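Putative hydrolase (Shewanella frigidimarina, PDB 3LHO) probably acts as an iron-dependent dioxygenase of the 2-oxoadipate dioxygenase/decarboxylase family, although the crystal holds nickel in its metal site. Local coordinates at residues 168-173 with 236-241; 178-183 with 207-212. All blocks are in the same frame, centred on the assembly; numbering follows the deposited sequence. Where two conformers were deposited one is given.

Contact 1: residues 168-173 with 236-241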
loop_
_atom_site.group_PDB
_atom_site.type_symbol
_atom_site.label_atom_id
_atom_site.label_comp_id
_atom_site.label_asym_id
_atom_site.label_seq_id
_atom_site.Cartn_x
_atom_site.Cartn_y
_atom_site.Cartn_z
ATOM N N VAL A 168 0.211 10.516 -2.614
ATOM C CA VAL A 168 -0.247 11.879 -2.795
ATOM C C VAL A 168 -0.745 12.143 -4.189
ATOM O O VAL A 168 -0.130 11.699 -5.162
ATOM C CB VAL A 168 0.874 12.878 -2.426
ATOM C CG1 VAL A 168 0.434 14.315 -2.688
ATOM C CG2 VAL A 168 1.254 12.671 -0.925
ATOM N N SER A 169 -1.880 12.841 -4.294
ATOM C CA SER A 169 -2.402 13.229 -5.563
ATOM C C SER A 169 -1.733 14.540 -5.950
ATOM O O SER A 169 -2.026 15.602 -5.348
ATOM C CB SER A 169 -3.919 13.459 -5.496
ATOM O OG SER A 169 -4.370 14.028 -6.713
ATOM N N ILE A 170 -0.873 14.456 -6.965
ATOM C CA ILE A 170 -0.200 15.636 -7.509
ATOM C C ILE A 170 -1.259 16.538 -8.168
ATOM O O ILE A 170 -1.215 17.754 -8.000
ATOM C CB ILE A 170 0.925 15.258 -8.515
ATOM C CG1 ILE A 170 2.068 14.528 -7.774
ATOM C CG2 ILE A 170 1.468 16.510 -9.221
ATOM C CD1 ILE A 170 3.088 13.884 -8.708
ATOM N N ASN A 171 -2.206 15.928 -8.881
ATOM C CA ASN A 171 -3.342 16.651 -9.471
ATOM C C ASN A 171 -3.912 17.666 -8.489
ATOM O O ASN A 171 -4.136 18.814 -8.835
ATOM C CB ASN A 171 -4.464 15.715 -9.916
ATOM C CG ASN A 171 -4.007 14.670 -10.958
ATOM O OD1 ASN A 171 -3.076 13.871 -10.715
ATOM N ND2 ASN A 171 -4.684 14.648 -12.094
ATOM N N ASP A 172 -4.123 17.231 -7.249
ATOM C CA ASP A 172 -4.789 18.050 -6.236
ATOM C C ASP A 172 -3.900 19.006 -5.444
ATOM O O ASP A 172 -4.432 19.848 -4.713
ATOM C CB ASP A 172 -5.530 17.160 -5.277
ATOM C CG ASP A 172 -6.778 16.490 -5.920
ATOM O OD1 ASP A 172 -7.875 17.084 -5.872
ATOM O OD2 ASP A 172 -6.677 15.340 -6.394
ATOM N N LEU A 173 -2.580 18.915 -5.582
ATOM C CA LEU A 173 -1.695 19.842 -4.833
ATOM C C LEU A 173 -1.817 21.253 -5.437
ATOM O O LEU A 173 -1.540 21.451 -6.614
ATOM C CB LEU A 173 -0.236 19.405 -4.894
ATOM C CG LEU A 173 0.215 18.150 -4.147
ATOM C CD1 LEU A 173 1.655 17.845 -4.541
ATOM C CD2 LEU A 173 0.066 18.303 -2.617
ATOM N N PHE A 236 3.838 9.339 -4.989
ATOM C CA PHE A 236 3.272 10.563 -5.597
ATOM C C PHE A 236 2.771 10.177 -6.962
ATOM O O PHE A 236 3.451 9.487 -7.690
ATOM C CB PHE A 236 4.345 11.668 -5.651
ATOM C CG PHE A 236 5.053 11.842 -4.331
ATOM C CD1 PHE A 236 4.551 12.697 -3.376
ATOM C CD2 PHE A 236 6.166 11.076 -4.009
ATOM C CE1 PHE A 236 5.157 12.788 -2.125
ATOM C CE2 PHE A 236 6.777 11.183 -2.753
ATOM C CZ PHE A 236 6.262 12.021 -1.822
ATOM N N ALA A 237 1.555 10.581 -7.315
ATOM C CA ALA A 237 0.997 10.213 -8.615
ATOM C C ALA A 237 0.306 11.406 -9.273
ATOM O O ALA A 237 -0.468 12.125 -8.630
ATOM C CB ALA A 237 -0.022 9.038 -8.459
ATOM N N ARG A 238 0.596 11.603 -10.558
ATOM C CA ARG A 238 -0.168 12.483 -11.395
ATOM C C ARG A 238 -0.939 11.653 -12.416
ATOM O O ARG A 238 -0.341 10.902 -13.157
ATOM C CB ARG A 238 0.735 13.475 -12.122
ATOM C CG ARG A 238 -0.044 14.461 -12.998
ATOM C CD ARG A 238 0.791 15.633 -13.479
ATOM N NE ARG A 238 0.070 16.403 -14.506
ATOM C CZ ARG A 238 0.603 17.360 -15.266
ATOM N NH1 ARG A 238 1.875 17.707 -15.156
ATOM N NH2 ARG A 238 -0.154 17.987 -16.145
ATOM N N ARG A 239 -2.259 11.835 -12.469
ATOM C CA ARG A 239 -3.072 11.216 -13.504
ATOM C C ARG A 239 -3.516 12.189 -14.580
ATOM O O ARG A 239 -3.720 13.379 -14.313
ATOM C CB ARG A 239 -4.309 10.577 -12.886
ATOM C CG ARG A 239 -3.998 9.458 -11.928
ATOM C CD ARG A 239 -5.288 8.994 -11.222
ATOM N NE ARG A 239 -4.913 7.935 -10.312
ATOM C CZ ARG A 239 -4.569 6.705 -10.687
ATOM N NH1 ARG A 239 -4.619 6.313 -11.968
ATOM N NH2 ARG A 239 -4.160 5.867 -9.772
ATOM N N TYR A 240 -3.682 11.653 -15.792
ATOM C CA TYR A 240 -4.105 12.421 -16.942
ATOM C C TYR A 240 -5.445 11.973 -17.495
ATOM O O TYR A 240 -5.876 10.824 -17.265
ATOM C CB TYR A 240 -3.041 12.349 -18.024
ATOM C CG TYR A 240 -1.737 13.010 -17.648
ATOM C CD1 TYR A 240 -0.819 12.375 -16.817
ATOM C CD2 TYR A 240 -1.392 14.255 -18.160
ATOM C CE1 TYR A 240 0.378 12.980 -16.488
ATOM C CE2 TYR A 240 -0.207 14.851 -17.841
ATOM C CZ TYR A 240 0.684 14.223 -17.015
ATOM O OH TYR A 240 1.884 14.831 -16.708
ATOM N N PRO A 241 -6.148 12.887 -18.181
ATOM C CA PRO A 241 -7.434 12.525 -18.773
ATOM C C PRO A 241 -7.312 11.554 -19.932
ATOM O O PRO A 241 -6.380 11.644 -20.733
ATOM C CB PRO A 241 -7.988 13.861 -19.278
ATOM C CG PRO A 241 -7.276 14.888 -18.552
ATOM C CD PRO A 241 -5.927 14.339 -18.221
#
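Val168 and Ser169 pair in parallel with Phe236 and Ala237, the end of strand 165-169 running beside strand 235-239 in the mixed sheet of a glyoxalase-clan fold. Ala237 alone supplies both backbone bonds of this pairing. Its N donates to Val168 O at 3.0 Å, almost in line with the carbonyl, and its O receives Ile170 N at 2.9 Å, the donor tilted out of the carbonyl plane.

After Ser169 the chain leaves the strand in a type I turn, Ile170 to Leu173, and a side chain takes over from the main chain. The amide of Asn171 grips the backbone of Arg239 at two points: OD1 accepts Arg239 N at 2.8 Å, in the carbonyl plane and on a lone pair, and ND2 donates to Arg239 O at 2.7 Å. Because one residue offers both its N-H and its C=O, the two bonds fix the rotation of the amide, and the link to strand 235-239 continues after the other chain segment has left the sheet. Just before the turn, Ser169 OG donates to the anti lone pair of Asp172 OD2, tying the end of the strand to the turn.

Apolar contacts gather on the face that carries Val168 and Phe236. These two side chains lie side by side, pointing the same way, with Val168 CB 3.8 Å from Phe236 CD1. Ile170 CB stands 4.0 Å from Arg238 CB; in one of two conformers, Ile170 CD1 also approaches Phe236 CB.

Arg239 sends its guanidinium away from the turn to a salt bridge with Asp40. Helix 179-188 packs on Ile170 and Phe236, helix 22-32 also touches Phe236, and strand 208-212 lines the other edge of strand 235-239.

Contact 2: residues 178-183 with 207-212; sequences RIEDVN and LLEQSS
Ile179 and Glu209 mark the nearest backbone approach, where the first turn of helix 179-188 runs nearly parallel to strand 208-212, their short axes 9.5 Å apart and 8° from alignment. This is helix-on-sheet packing at an outermost strand of the glyoxalase-clan mixed sheet. Ile179 carries the apolar part of the contact. With CG1 anti to the backbone N (chi1 -169°), its CD1 reaches the strand backbone, 3.5 Å from Ser211 N, while CG2 lies 3.7 Å from Glu209 OE1.

One turn further on, Asn183 OD1 accepts a hydrogen bond from Ser211 OG at 2.9 Å, in the carbonyl plane and on a lone pair. An alanine in place of Asn183 would probably leave the Ser211 hydroxyl without this acceptor and open a gap beside Ser211 CB, against which the amide rests.

The acidic side of the contact is wetter. Glu180 and Glu209 cross at about a right angle, their OE2 atoms 4.0 Å apart, a proximity that may raise the affinity of one carboxylate for a proton. Arg178, at the N-cap position, pairs chiefly with Asp181; its long, charge-only approach to Glu180 may offset part of this repulsion. Tyr240 OH hydrogen-bonds to Glu209 OE1. Two waters span the carboxylates, and one of them also accepts the first helical N-H, with Ile179 N 2.9 Å from its oxygen.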
loop_
_atom_site.group_PDB
_atom_site.type_symbol
_atom_site.label_atom_id
_atom_site.label_comp_id
_atom_site.label_asym_id
_atom_site.label_seq_id
_atom_site.Cartn_x
_atom_site.Cartn_y
_atom_site.Cartn_z
ATOM N N ARG A 178 3.745 19.777 -11.849
ATOM C CA ARG A 178 4.438 18.647 -12.444
ATOM C C ARG A 178 5.084 17.789 -11.387
ATOM O O ARG A 178 5.622 18.307 -10.393
ATOM C CB ARG A 178 5.520 19.127 -13.429
ATOM C CG ARG A 178 5.019 20.025 -14.591
ATOM C CD ARG A 178 6.128 20.256 -15.661
ATOM N NE ARG A 178 7.401 20.626 -15.028
ATOM C CZ ARG A 178 8.627 20.227 -15.411
ATOM N NH1 ARG A 178 8.820 19.414 -16.457
ATOM N NH2 ARG A 178 9.690 20.641 -14.721
ATOM N N ILE A 179 5.064 16.474 -11.619
ATOM C CA ILE A 179 5.748 15.511 -10.742
ATOM C C ILE A 179 7.246 15.876 -10.587
ATOM O O ILE A 179 7.805 15.803 -9.476
ATOM C CB ILE A 179 5.529 13.996 -11.211
ATOM C CG1 ILE A 179 6.032 13.023 -10.134
ATOM C CG2 ILE A 179 6.215 13.697 -12.573
ATOM C CD1 ILE A 179 5.416 11.621 -10.154
ATOM N N GLU A 180 7.876 16.309 -11.683
ATOM C CA GLU A 180 9.281 16.753 -11.637
ATOM C C GLU A 180 9.493 17.865 -10.617
ATOM O O GLU A 180 10.511 17.908 -9.960
ATOM C CB GLU A 180 9.807 17.201 -13.006
ATOM C CG GLU A 180 9.832 16.082 -14.044
ATOM C CD GLU A 180 8.486 15.876 -14.746
ATOM O OE1 GLU A 180 7.463 16.497 -14.359
ATOM O OE2 GLU A 180 8.446 15.075 -15.691
ATOM N N ASP A 181 8.525 18.764 -10.485
ATOM C CA ASP A 181 8.666 19.866 -9.551
ATOM C C ASP A 181 8.467 19.397 -8.127
ATOM O O ASP A 181 9.141 19.867 -7.225
ATOM C CB ASP A 181 7.688 20.984 -9.902
ATOM C CG ASP A 181 7.999 21.606 -11.253
ATOM O OD1 ASP A 181 9.193 21.863 -11.512
ATOM O OD2 ASP A 181 7.073 21.796 -12.057
ATOM N N VAL A 182 7.558 18.458 -7.912
ATOM C CA VAL A 182 7.406 17.866 -6.556
ATOM C C VAL A 182 8.693 17.143 -6.165
ATOM O O VAL A 182 9.196 17.274 -5.045
ATOM C CB VAL A 182 6.227 16.879 -6.507
ATOM C CG1 VAL A 182 6.159 16.147 -5.142
ATOM C CG2 VAL A 182 4.915 17.635 -6.817
ATOM N N ASN A 183 9.218 16.361 -7.098
ATOM C CA ASN A 183 10.456 15.612 -6.866
ATOM C C ASN A 183 11.609 16.533 -6.505
ATOM O O ASN A 183 12.404 16.219 -5.602
ATOM C CB ASN A 183 10.806 14.741 -8.089
ATOM C CG ASN A 183 9.965 13.474 -8.169
ATOM O OD1 ASN A 183 9.176 13.178 -7.256
ATOM N ND2 ASN A 183 10.138 12.696 -9.252
ATOM N N LEU A 207 -0.587 8.228 -19.396
ATOM C CA LEU A 207 -1.666 8.790 -18.570
ATOM C C LEU A 207 -1.450 8.696 -17.041
ATOM O O LEU A 207 -2.371 8.952 -16.254
ATOM C CB LEU A 207 -3.011 8.176 -18.943
ATOM C CG LEU A 207 -3.389 8.231 -20.414
ATOM C CD1 LEU A 207 -4.718 7.519 -20.583
ATOM C CD2 LEU A 207 -3.457 9.660 -20.948
ATOM N N LEU A 208 -0.232 8.358 -16.638
ATOM C CA LEU A 208 0.096 8.161 -15.233
ATOM C C LEU A 208 1.587 8.359 -15.006
ATOM O O LEU A 208 2.414 7.789 -15.718
ATOM C CB LEU A 208 -0.341 6.761 -14.748
ATOM C CG LEU A 208 -0.018 6.394 -13.288
ATOM C CD1 LEU A 208 -0.753 7.337 -12.367
ATOM C CD2 LEU A 208 -0.398 4.928 -12.946
ATOM N N GLU A 209 1.926 9.169 -14.007
ATOM C CA GLU A 209 3.316 9.332 -13.587
ATOM C C GLU A 209 3.395 9.107 -12.105
ATOM O O GLU A 209 2.566 9.632 -11.380
ATOM C CB GLU A 209 3.835 10.730 -13.892
ATOM C CG GLU A 209 4.016 11.043 -15.362
ATOM C CD GLU A 209 4.236 12.540 -15.613
ATOM O OE1 GLU A 209 3.490 13.380 -15.075
ATOM O OE2 GLU A 209 5.173 12.880 -16.348
ATOM N N GLN A 210 4.395 8.352 -11.646
ATOM C CA GLN A 210 4.560 8.087 -10.222
ATOM C C GLN A 210 6.014 8.217 -9.821
ATOM O O GLN A 210 6.916 8.017 -10.636
ATOM C CB GLN A 210 4.026 6.695 -9.840
ATOM C CG GLN A 210 2.518 6.522 -10.007
ATOM C CD GLN A 210 2.010 5.142 -9.584
ATOM O OE1 GLN A 210 2.268 4.152 -10.250
ATOM N NE2 GLN A 210 1.285 5.086 -8.483
ATOM N N SER A 211 6.222 8.593 -8.566
ATOM C CA SER A 211 7.546 8.649 -7.974
ATOM C C SER A 211 7.376 8.270 -6.515
ATOM O O SER A 211 6.240 8.192 -6.036
ATOM C CB SER A 211 8.113 10.069 -8.107
ATOM O OG SER A 211 7.368 10.958 -7.302
ATOM N N SER A 212 8.479 7.962 -5.836
ATOM C CA SER A 212 8.439 7.585 -4.428
ATOM C C SER A 212 9.726 7.891 -3.702
ATOM O O SER A 212 10.797 7.942 -4.286
ATOM C CB SER A 212 8.111 6.082 -4.233
ATOM O OG SER A 212 8.968 5.231 -4.991
HETATM O O HOH W 1 4.252 15.782 -14.356
HETATM O O HOH W 2 5.880 15.774 -16.466
#

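Contact 2 is nested within the chain loop that contact 1 closes, and their centres lie 8 Å apart. Strand 235-239, part of contact 1, lies in the sheet between strand 165-169 and strand 208-212, the latter part of contact 2. Phe236 N meets Ser211 O at 2.9 Å, a probable hydrogen bond of that sheet, and in one of its two conformers Ile170 CD1 lies 3.4 Å from Ile179 CG1. The metal site of His41, His165 and Glu235 holds nickel in this crystal; the side chain of Ala237 is about 7 Å from the ion and that of Gln210, which points away from helix 179-188, about 4 Å.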